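Local coordinates for methanol--corrinoid protein co-methyltransferase (Methanosarcina barkeri, PDB 2I2X) that transfers the methyl group of methanol to the cob(I)amide carried by its corrinoid partner protein MtaC, a step of methanogenesis from methanol, at residues L58-Y62 against T85-M91. Sequence-based numbering, arbitrary orientation.
With K (potassium ion), chain S.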
ATOM      1  N   LEU A  58       7.261 -19.437  11.791  1.00 22.86           N
ATOM      2  CA  LEU A  58       5.953 -18.811  11.788  1.00 21.16           C
ATOM      3  C   LEU A  58       5.756 -17.833  12.945  1.00 20.40           C
ATOM      4  O   LEU A  58       5.379 -16.679  12.734  1.00 19.80           O
ATOM      5  CB  LEU A  58       4.885 -19.891  11.836  1.00 21.01           C
ATOM      6  CG  LEU A  58       3.513 -19.490  11.320  1.00 20.32           C
ATOM      7  CD1 LEU A  58       3.608 -18.767   9.980  1.00 19.67           C
ATOM      8  CD2 LEU A  58       2.616 -20.713  11.212  1.00 20.58           C
ATOM      9  N   ILE A  59       6.006 -18.313  14.161  1.00 19.43           N
ATOM     10  CA  ILE A  59       6.003 -17.492  15.368  1.00 18.68           C
ATOM     11  C   ILE A  59       6.927 -16.286  15.202  1.00 18.17           C
ATOM     12  O   ILE A  59       6.583 -15.162  15.566  1.00 18.29           O
ATOM     13  CB  ILE A  59       6.430 -18.323  16.601  1.00 18.71           C
ATOM     14  CG1 ILE A  59       5.311 -19.299  16.987  1.00 18.92           C
ATOM     15  CG2 ILE A  59       6.813 -17.407  17.765  1.00 18.02           C
ATOM     16  CD1 ILE A  59       5.676 -20.356  18.060  1.00 17.46           C
ATOM     17  N   LYS A  60       8.084 -16.527  14.612  1.00 17.46           N
ATOM     18  CA  LYS A  60       9.054 -15.474  14.353  1.00 17.38           C
ATOM     19  C   LYS A  60       8.502 -14.380  13.416  1.00 16.40           C
ATOM     20  O   LYS A  60       8.596 -13.192  13.725  1.00 16.22           O
ATOM     21  CB  LYS A  60      10.359 -16.091  13.814  1.00 17.29           C
ATOM     22  CG  LYS A  60      11.487 -15.122  13.626  1.00 19.62           C
ATOM     23  CD  LYS A  60      11.796 -14.397  14.904  1.00 25.82           C
ATOM     24  CE  LYS A  60      12.994 -13.465  14.728  1.00 30.02           C
ATOM     25  NZ  LYS A  60      13.245 -12.721  16.009  1.00 33.45           N
ATOM     26  N   GLU A  61       7.930 -14.792  12.289  1.00 15.51           N
ATOM     27  CA  GLU A  61       7.366 -13.866  11.317  1.00 15.21           C
ATOM     28  C   GLU A  61       6.296 -12.976  11.979  1.00 14.67           C
ATOM     29  O   GLU A  61       6.306 -11.750  11.790  1.00 14.39           O
ATOM     30  CB  GLU A  61       6.802 -14.629  10.120  1.00 15.15           C
ATOM     31  CG  GLU A  61       6.252 -13.777   8.999  1.00 16.77           C
ATOM     32  CD  GLU A  61       7.266 -13.554   7.879  1.00 21.78           C
ATOM     33  OE1 GLU A  61       8.469 -13.357   8.201  1.00 22.83           O
ATOM     34  OE2 GLU A  61       6.860 -13.565   6.676  1.00 21.63           O
ATOM     35  N   TYR A  62       5.413 -13.592  12.774  1.00 13.18           N
ATOM     36  CA  TYR A  62       4.369 -12.862  13.471  1.00 12.17           C
ATOM     37  C   TYR A  62       4.931 -11.917  14.525  1.00 12.34           C
ATOM     38  O   TYR A  62       4.368 -10.844  14.766  1.00 12.12           O
ATOM     39  CB  TYR A  62       3.310 -13.798  14.077  1.00 11.23           C
ATOM     40  CG  TYR A  62       2.342 -14.372  13.070  1.00  9.65           C
ATOM     41  CD1 TYR A  62       1.448 -13.552  12.380  1.00 10.08           C
ATOM     42  CD2 TYR A  62       2.290 -15.738  12.840  1.00  9.02           C
ATOM     43  CE1 TYR A  62       0.529 -14.082  11.454  1.00 10.60           C
ATOM     44  CE2 TYR A  62       1.389 -16.296  11.919  1.00 11.05           C
ATOM     45  CZ  TYR A  62       0.506 -15.459  11.224  1.00 11.55           C
ATOM     46  OH  TYR A  62      -0.372 -16.006  10.319  1.00  8.43           O
ATOM     47  N   THR A  85      -4.934 -11.481  13.262  1.00  8.56           N
ATOM     48  CA  THR A  85      -4.243 -12.637  12.696  1.00  9.79           C
ATOM     49  C   THR A  85      -5.237 -13.642  12.124  1.00 10.14           C
ATOM     50  O   THR A  85      -5.948 -14.316  12.876  1.00 10.18           O
ATOM     51  CB  THR A  85      -3.364 -13.349  13.763  1.00  9.77           C
ATOM     52  OG1 THR A  85      -2.524 -12.379  14.411  1.00 12.76           O
ATOM     53  CG2 THR A  85      -2.489 -14.408  13.143  1.00  8.99           C
ATOM     54  N   GLU A  86      -5.294 -13.736  10.799  1.00 10.83           N
ATOM     55  CA  GLU A  86      -6.082 -14.770  10.145  1.00 12.12           C
ATOM     56  C   GLU A  86      -5.265 -16.012  10.037  1.00 12.62           C
ATOM     57  O   GLU A  86      -4.377 -16.066   9.219  1.00 13.22           O
ATOM     58  CB  GLU A  86      -6.495 -14.347   8.745  1.00 11.88           C
ATOM     59  CG  GLU A  86      -7.426 -13.158   8.769  1.00 15.57           C
ATOM     60  CD  GLU A  86      -7.923 -12.756   7.414  1.00 17.92           C
ATOM     61  OE1 GLU A  86      -7.103 -12.431   6.524  1.00 20.58           O
ATOM     62  OE2 GLU A  86      -9.160 -12.741   7.228  1.00 19.46           O
ATOM     63  N   HIS A  87      -5.590 -17.030  10.825  1.00 13.59           N
ATOM     64  CA  HIS A  87      -4.873 -18.310  10.790  1.00 14.09           C
ATOM     65  C   HIS A  87      -4.558 -18.786   9.378  1.00 15.15           C
ATOM     66  O   HIS A  87      -5.439 -18.846   8.551  1.00 15.67           O
ATOM     67  CB  HIS A  87      -5.663 -19.381  11.544  1.00 12.62           C
ATOM     68  CG  HIS A  87      -5.608 -19.241  13.034  1.00 12.51           C
ATOM     69  ND1 HIS A  87      -5.838 -20.296  13.890  1.00 12.82           N
ATOM     70  CD2 HIS A  87      -5.321 -18.176  13.827  1.00 12.15           C
ATOM     71  CE1 HIS A  87      -5.715 -19.887  15.142  1.00 11.24           C
ATOM     72  NE2 HIS A  87      -5.406 -18.606  15.132  1.00 11.41           N
ATOM     73  N   VAL A  88      -3.288 -19.063   9.089  1.00 16.70           N
ATOM     74  CA  VAL A  88      -2.955 -20.028   8.030  1.00 17.73           C
ATOM     75  C   VAL A  88      -3.486 -21.387   8.504  1.00 18.99           C
ATOM     76  O   VAL A  88      -3.612 -21.619   9.711  1.00 19.36           O
ATOM     77  CB  VAL A  88      -1.427 -20.144   7.746  1.00 17.49           C
ATOM     78  CG1 VAL A  88      -0.868 -18.839   7.212  1.00 16.01           C
ATOM     79  CG2 VAL A  88      -0.684 -20.607   8.975  1.00 15.73           C
ATOM     80  N   GLN A  89      -3.779 -22.291   7.576  1.00 20.77           N
ATOM     81  CA  GLN A  89      -4.534 -23.514   7.920  1.00 21.96           C
ATOM     82  C   GLN A  89      -3.852 -24.294   9.038  1.00 22.18           C
ATOM     83  O   GLN A  89      -4.527 -24.840   9.935  1.00 22.88           O
ATOM     84  CB  GLN A  89      -4.773 -24.392   6.686  1.00 22.25           C
ATOM     85  CG  GLN A  89      -3.486 -24.908   6.000  1.00 25.97           C
ATOM     86  CD  GLN A  89      -2.839 -26.114   6.725  1.00 30.67           C
ATOM     87  OE1 GLN A  89      -3.493 -26.836   7.513  1.00 30.26           O
ATOM     88  NE2 GLN A  89      -1.544 -26.323   6.469  1.00 30.47           N
ATOM     89  N   GLN A  90      -2.521 -24.310   9.005  1.00 21.52           N
ATOM     90  CA  GLN A  90      -1.761 -25.099   9.962  1.00 21.73           C
ATOM     91  C   GLN A  90      -1.909 -24.615  11.389  1.00 20.77           C
ATOM     92  O   GLN A  90      -1.761 -25.405  12.318  1.00 20.87           O
ATOM     93  CB  GLN A  90      -0.281 -25.245   9.565  1.00 22.19           C
ATOM     94  CG  GLN A  90       0.488 -23.945   9.430  1.00 24.98           C
ATOM     95  CD  GLN A  90       0.761 -23.549   7.971  1.00 28.70           C
ATOM     96  OE1 GLN A  90      -0.155 -23.430   7.135  1.00 29.01           O
ATOM     97  NE2 GLN A  90       2.035 -23.319   7.672  1.00 30.17           N
ATOM     98  N   MET A  91      -2.250 -23.339  11.560  1.00 19.61           N
ATOM     99  CA  MET A  91      -2.454 -22.770  12.898  1.00 18.82           C
ATOM    100  C   MET A  91      -3.760 -23.225  13.542  1.00 18.29           C
ATOM    101  O   MET A  91      -3.939 -23.119  14.762  1.00 17.39           O
ATOM    102  CB  MET A  91      -2.436 -21.251  12.842  1.00 18.44           C
ATOM    103  CG  MET A  91      -1.051 -20.686  12.602  1.00 19.31           C
ATOM    104  SD  MET A  91      -1.064 -18.984  12.040  1.00 16.29           S
ATOM    105  CE  MET A  91      -1.766 -18.141  13.470  1.00 13.27           C
TER
HETATM  106  K     K S 511     -10.149 -12.820   5.105  0.70 23.46           K
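Helix 55-76, the crossover helix between parallel strands 40-43 and 80-86 of the TIM barrel, packs through Leu58 and Tyr62 against the C-terminal end of strand 80-86 and the turn and short helix that follow. Leu58 comes first: its CD2 lies 4.0 Å from Val88 CG2 and 3.9 Å from Met91 CG, with the aliphatic part of Gln90 at the margin. One helical turn later, marked by the 3.1 Å backbone hydrogen bond from Tyr62 N to Leu58 O, Tyr62 extends its ring along the same face. Tyr62 CE1 meets Thr85 CG2 at 3.5 Å, while Met91 SD sits 3.5 Å from Tyr62 OH and 4.8 Å from the ring centroid, an oblique Met-aromatic contact. Thr85 thus gives its methyl to the ring; its OG1 is hydrogen-bonded to Gln105 and Tyr45. The CA-to-CB bond of Glu86 points away from the helix, and its OE2, also hydrogen-bonded to Lys267, binds potassium at 2.3 Å, an ion shared with Glu313 and the zinc ligand Glu164. Largely apolar packing, with the Tyr62 hydroxyl also against sulfur, therefore joins the helix to the strand end, turn and short helix, whereas the Glu86 carboxylate serves the potassium site beside the zinc.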